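Local coordinates for Iron(III) ABC transporter, periplasmic iron-compound-binding protein (Vibrio cholerae, PDB 5GGY), which probably binds ferric hydroxamate siderophores such as Desferal in the periplasm and hands them to an ABC transporter for iron import, at residues V101-N105 / H119-L123; A139-F144 / L264-E269. All blocks are in the same frame, centred on the assembly; numbering follows the deposited sequence.

Overall arrangement
Both contacts belong to the helical and sheet framework of a class III periplasmic binding protein, in which one long helix, 130-154, spans two lobes. Contact 1 lies within one lobe, where the end of edge strand 100-102 and the loop after it meet helix 112-126. Contact 2 joins the spanning helix to helix 262-276, near the end of the chain. They share no element, though helices 112-126 and 130-154 follow each other in sequence; the centres are 20 Å apart and the nearest atoms about 6 Å. Each is partly buried. Contact 1 combines leucine packing with one histidine-to-carbonyl bond, whereas contact 2 is larger and sets apolar packing beside a salt-bridge network.

Contact 1: residues V101-N105 / H119-L123; sequences VYLPN and HFKTL
With CG turned beside the backbone N (chi1 -73°) and ND1 nearly eclipsing CA (chi2 -3°), H119 points its NE2 from helix 112-126 across to the loop that follows strand 100-102. There NE2 donates to the carbonyl oxygen of P104, with N to O at 2.9 Å and an angle at the hydrogen of 162°. The oxygen lies close to the ring plane, but seen from the proline the donor stands well above the carbonyl plane. Over one face of the same imidazole sits L103, whose CB is 3.6 Å from the ring centroid in a CH-pi contact displaced toward the rim. Further out, L103 CD2 meets L123 CG at 3.9 Å and passes T122 OG1 at 3.8 Å. T122 turns its hydroxyl back to its own helix, donating to H119 O, which also accepts from L123 N. L26 of helix 24-32 touches L103 as well, while the backbone of L103 is bonded to A83 of the central strand. The imidazole is therefore fixed both by its N-H and by a methylene over its face, and donation from NE2 gives a carbonyl a side-chain partner in the loop just beyond strand 100-102.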
loop_
_atom_site.group_PDB
_atom_site.type_symbol
_atom_site.label_atom_id
_atom_site.label_comp_id
_atom_site.label_asym_id
_atom_site.label_seq_id
_atom_site.Cartn_x
_atom_site.Cartn_y
_atom_site.Cartn_z
ATOM N N VAL A 101 -8.705 22.386 -6.198
ATOM C CA VAL A 101 -7.802 21.466 -5.525
ATOM C C VAL A 101 -6.691 21.060 -6.489
ATOM O O VAL A 101 -6.936 20.367 -7.476
ATOM C CB VAL A 101 -8.540 20.220 -5.011
ATOM C CG1 VAL A 101 -7.606 19.362 -4.178
ATOM C CG2 VAL A 101 -9.763 20.627 -4.201
ATOM N N TYR A 102 -5.474 21.506 -6.199
ATOM C CA TYR A 102 -4.345 21.308 -7.098
ATOM C C TYR A 102 -3.440 20.176 -6.624
ATOM O O TYR A 102 -2.692 20.326 -5.659
ATOM C CB TYR A 102 -3.556 22.614 -7.229
ATOM C CG TYR A 102 -2.279 22.522 -8.038
ATOM C CD1 TYR A 102 -1.046 22.764 -7.447
ATOM C CD2 TYR A 102 -2.305 22.204 -9.391
ATOM C CE1 TYR A 102 0.125 22.690 -8.179
ATOM C CE2 TYR A 102 -1.143 22.126 -10.127
ATOM C CZ TYR A 102 0.069 22.369 -9.519
ATOM O OH TYR A 102 1.227 22.290 -10.255
ATOM N N LEU A 103 -3.521 19.041 -7.313
ATOM C CA LEU A 103 -2.716 17.871 -6.973
ATOM C C LEU A 103 -1.793 17.491 -8.124
ATOM O O LEU A 103 -2.152 16.669 -8.968
ATOM C CB LEU A 103 -3.605 16.677 -6.614
ATOM C CG LEU A 103 -4.846 16.928 -5.757
ATOM C CD1 LEU A 103 -6.081 17.110 -6.635
ATOM C CD2 LEU A 103 -5.054 15.801 -4.758
ATOM N N PRO A 104 -0.592 18.086 -8.161
ATOM C CA PRO A 104 0.363 17.838 -9.244
ATOM C C PRO A 104 1.128 16.526 -9.086
ATOM O O PRO A 104 1.287 16.021 -7.975
ATOM C CB PRO A 104 1.312 19.035 -9.144
ATOM C CG PRO A 104 1.312 19.370 -7.696
ATOM C CD PRO A 104 -0.095 19.101 -7.213
ATOM N N ASN A 105 1.597 15.988 -10.205
ATOM C CA ASN A 105 2.367 14.753 -10.212
ATOM C C ASN A 105 3.291 14.700 -11.427
ATOM O O ASN A 105 3.287 15.609 -12.260
ATOM C CB ASN A 105 1.429 13.542 -10.202
ATOM C CG ASN A 105 2.124 12.262 -9.766
ATOM O OD1 ASN A 105 3.349 12.215 -9.651
ATOM N ND2 ASN A 105 1.343 11.212 -9.533
ATOM N N HIS A 119 -2.275 10.996 -3.491
ATOM C CA HIS A 119 -3.372 11.828 -3.976
ATOM C C HIS A 119 -4.702 11.088 -3.876
ATOM O O HIS A 119 -5.732 11.682 -3.561
ATOM C CB HIS A 119 -3.123 12.269 -5.419
ATOM C CG HIS A 119 -2.064 13.319 -5.555
ATOM N ND1 HIS A 119 -1.426 13.874 -4.468
ATOM C CD2 HIS A 119 -1.535 13.916 -6.648
ATOM C CE1 HIS A 119 -0.546 14.768 -4.885
ATOM N NE2 HIS A 119 -0.593 14.812 -6.205
ATOM N N PHE A 120 -4.665 9.788 -4.151
ATOM C CA PHE A 120 -5.848 8.939 -4.080
ATOM C C PHE A 120 -6.424 8.937 -2.672
ATOM O O PHE A 120 -7.642 8.943 -2.484
ATOM C CB PHE A 120 -5.492 7.521 -4.522
ATOM C CG PHE A 120 -6.661 6.578 -4.579
ATOM C CD1 PHE A 120 -7.674 6.754 -5.509
ATOM C CD2 PHE A 120 -6.720 5.487 -3.729
ATOM C CE1 PHE A 120 -8.735 5.871 -5.570
ATOM C CE2 PHE A 120 -7.774 4.602 -3.784
ATOM C CZ PHE A 120 -8.784 4.791 -4.702
ATOM N N LYS A 121 -5.540 8.945 -1.682
ATOM C CA LYS A 121 -5.958 8.960 -0.287
ATOM C C LYS A 121 -6.525 10.310 0.136
ATOM O O LYS A 121 -7.580 10.375 0.761
ATOM C CB LYS A 121 -4.784 8.590 0.611
ATOM C CG LYS A 121 -4.280 7.182 0.421
ATOM C CD LYS A 121 -3.023 6.970 1.219
ATOM C CE LYS A 121 -2.608 5.520 1.206
ATOM N NZ LYS A 121 -1.318 5.360 1.918
ATOM N N THR A 122 -5.811 11.380 -0.202
ATOM C CA THR A 122 -6.230 12.735 0.150
ATOM C C THR A 122 -7.588 13.077 -0.454
ATOM O O THR A 122 -8.425 13.706 0.196
ATOM C CB THR A 122 -5.195 13.780 -0.303
ATOM O OG1 THR A 122 -4.948 13.626 -1.704
ATOM C CG2 THR A 122 -3.892 13.605 0.459
ATOM N N LEU A 123 -7.798 12.666 -1.700
ATOM C CA LEU A 123 -9.075 12.874 -2.365
ATOM C C LEU A 123 -10.181 12.092 -1.660
ATOM O O LEU A 123 -11.312 12.563 -1.547
ATOM C CB LEU A 123 -8.987 12.472 -3.841
ATOM C CG LEU A 123 -8.195 13.407 -4.755
ATOM C CD1 LEU A 123 -8.039 12.796 -6.137
ATOM C CD2 LEU A 123 -8.881 14.763 -4.843
#

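Contact 2: residues A139-F144 / L264-E269; sequences AMYARF and LRYSAE
M140 and R265 lie side by side, their chains running past each other in opposite senses, where helices 139-144 and 264-269 run nearly parallel, 17° between their directions and 9.9 Å between axes. The methionine's CG lies against R265 CB at 3.6 Å, and with chi1 and chi2 both extended M140 carries its sulfur to L264 CB, 4.0 Å from SD. One turn on, the F144 ring enters edge first between L264 and A268: its CE1 is 3.5 Å from A268 CB, and the rim also meets L264 O. The small alanine thus forms the floor of a hollow whose side is L264.

The outer side of the interface is built from long polar chains. R265, extended from CG to NE, lays its guanidinium beneath R143, whose CG stands 4.0 Å above the centre of that plane. R143 bends at chi2 (55°) and crosses E269, with NE giving a salt bridge to OE2; the modelled separation is too short to interpret closely. The two guanidinium planes are 20° apart, but the groups are offset rather than stacked. E269, with a long salt bridge to R265 NE, probably offsets their like charges.

Around this pair, L264 also touches helices 112-126 and 181-188, F144 reaches Q188 of the latter, and A268 packs on L147 farther along helix 130-154. Y141, on another side of that helix, bonds to E54 of the second subunit.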
loop_
_atom_site.group_PDB
_atom_site.type_symbol
_atom_site.label_atom_id
_atom_site.label_comp_id
_atom_site.label_asym_id
_atom_site.label_seq_id
_atom_site.Cartn_x
_atom_site.Cartn_y
_atom_site.Cartn_z
ATOM N N ALA A 139 -6.689 -4.452 -2.153
ATOM C CA ALA A 139 -6.907 -5.394 -3.243
ATOM C C ALA A 139 -5.792 -5.288 -4.274
ATOM O O ALA A 139 -5.417 -6.277 -4.902
ATOM C CB ALA A 139 -8.257 -5.149 -3.894
ATOM N N MET A 140 -5.265 -4.080 -4.436
ATOM C CA MET A 140 -4.188 -3.826 -5.383
ATOM C C MET A 140 -2.892 -4.519 -4.964
ATOM O O MET A 140 -2.254 -5.197 -5.770
ATOM C CB MET A 140 -3.954 -2.321 -5.528
ATOM C CG MET A 140 -3.042 -1.949 -6.681
ATOM S SD MET A 140 -2.815 -0.173 -6.872
ATOM C CE MET A 140 -1.811 0.200 -5.440
ATOM N N TYR A 141 -2.513 -4.348 -3.701
ATOM C CA TYR A 141 -1.286 -4.940 -3.175
ATOM C C TYR A 141 -1.370 -6.459 -3.169
ATOM O O TYR A 141 -0.366 -7.150 -3.343
ATOM C CB TYR A 141 -1.005 -4.415 -1.767
ATOM C CG TYR A 141 -0.753 -2.926 -1.723
ATOM C CD1 TYR A 141 0.030 -2.306 -2.688
ATOM C CD2 TYR A 141 -1.312 -2.135 -0.725
ATOM C CE1 TYR A 141 0.260 -0.945 -2.656
ATOM C CE2 TYR A 141 -1.087 -0.772 -0.685
ATOM C CZ TYR A 141 -0.302 -0.182 -1.652
ATOM O OH TYR A 141 -0.077 1.177 -1.615
ATOM N N ALA A 142 -2.579 -6.974 -2.974
ATOM C CA ALA A 142 -2.813 -8.409 -3.042
ATOM C C ALA A 142 -2.720 -8.885 -4.489
ATOM O O ALA A 142 -2.149 -9.939 -4.771
ATOM C CB ALA A 142 -4.167 -8.760 -2.445
ATOM N N ARG A 143 -3.283 -8.092 -5.397
ATOM C CA ARG A 143 -3.236 -8.385 -6.826
ATOM C C ARG A 143 -1.797 -8.423 -7.331
ATOM O O ARG A 143 -1.453 -9.255 -8.172
ATOM C CB ARG A 143 -4.043 -7.347 -7.607
ATOM C CG ARG A 143 -4.128 -7.612 -9.099
ATOM C CD ARG A 143 -4.676 -9.001 -9.374
ATOM N NE ARG A 143 -4.943 -9.215 -10.793
ATOM C CZ ARG A 143 -5.224 -10.400 -11.327
ATOM N NH1 ARG A 143 -5.263 -11.478 -10.559
ATOM N NH2 ARG A 143 -5.458 -10.506 -12.627
ATOM N N PHE A 144 -0.965 -7.521 -6.812
ATOM C CA PHE A 144 0.453 -7.469 -7.168
ATOM C C PHE A 144 1.141 -8.795 -6.868
ATOM O O PHE A 144 1.923 -9.300 -7.672
ATOM C CB PHE A 144 1.162 -6.342 -6.411
ATOM C CG PHE A 144 0.816 -4.964 -6.900
ATOM C CD1 PHE A 144 0.531 -4.735 -8.235
ATOM C CD2 PHE A 144 0.777 -3.897 -6.018
ATOM C CE1 PHE A 144 0.215 -3.470 -8.680
ATOM C CE2 PHE A 144 0.464 -2.628 -6.459
ATOM C CZ PHE A 144 0.183 -2.413 -7.792
ATOM N N LEU A 264 -1.955 1.702 -11.526
ATOM C CA LEU A 264 -0.856 0.830 -11.132
ATOM C C LEU A 264 -1.302 -0.628 -11.175
ATOM O O LEU A 264 -0.551 -1.506 -11.606
ATOM C CB LEU A 264 -0.357 1.193 -9.730
ATOM C CG LEU A 264 0.027 2.659 -9.511
ATOM C CD1 LEU A 264 0.343 2.916 -8.046
ATOM C CD2 LEU A 264 1.201 3.047 -10.395
ATOM N N ARG A 265 -2.531 -0.874 -10.728
ATOM C CA ARG A 265 -3.107 -2.213 -10.752
ATOM C C ARG A 265 -3.361 -2.676 -12.182
ATOM O O ARG A 265 -3.066 -3.817 -12.533
ATOM C CB ARG A 265 -4.415 -2.256 -9.958
ATOM C CG ARG A 265 -5.089 -3.624 -9.946
ATOM C CD ARG A 265 -6.578 -3.527 -9.629
ATOM N NE ARG A 265 -7.262 -4.800 -9.843
ATOM C CZ ARG A 265 -7.640 -5.625 -8.871
ATOM N NH1 ARG A 265 -7.413 -5.314 -7.602
ATOM N NH2 ARG A 265 -8.251 -6.763 -9.168
ATOM N N TYR A 266 -3.919 -1.785 -12.995
ATOM C CA TYR A 266 -4.218 -2.090 -14.391
ATOM C C TYR A 266 -2.943 -2.351 -15.180
ATOM O O TYR A 266 -2.875 -3.288 -15.977
ATOM C CB TYR A 266 -5.003 -0.944 -15.032
ATOM C CG TYR A 266 -6.310 -0.631 -14.338
ATOM C CD1 TYR A 266 -6.738 0.680 -14.179
ATOM C CD2 TYR A 266 -7.119 -1.647 -13.848
ATOM C CE1 TYR A 266 -7.930 0.972 -13.549
ATOM C CE2 TYR A 266 -8.317 -1.365 -13.215
ATOM C CZ TYR A 266 -8.716 -0.053 -13.070
ATOM O OH TYR A 266 -9.906 0.231 -12.442
ATOM N N SER A 267 -1.935 -1.513 -14.955
ATOM C CA SER A 267 -0.643 -1.685 -15.606
ATOM C C SER A 267 -0.039 -3.040 -15.255
ATOM O O SER A 267 0.455 -3.755 -16.126
ATOM C CB SER A 267 0.323 -0.566 -15.203
ATOM O OG SER A 267 -0.155 0.710 -15.591
ATOM N N ALA A 268 -0.095 -3.385 -13.973
ATOM C CA ALA A 268 0.460 -4.641 -13.480
ATOM C C ALA A 268 -0.178 -5.851 -14.148
ATOM O O ALA A 268 0.513 -6.806 -14.497
ATOM C CB ALA A 268 0.301 -4.728 -11.974
ATOM N N GLU A 269 -1.496 -5.803 -14.323
ATOM C CA GLU A 269 -2.236 -6.901 -14.936
ATOM C C GLU A 269 -1.976 -6.990 -16.437
ATOM O O GLU A 269 -1.821 -8.083 -16.985
ATOM C CB GLU A 269 -3.736 -6.747 -14.668
ATOM C CG GLU A 269 -4.114 -6.855 -13.196
ATOM C CD GLU A 269 -5.610 -6.777 -12.966
ATOM O OE1 GLU A 269 -6.288 -6.036 -13.708
ATOM O OE2 GLU A 269 -6.110 -7.459 -12.045
#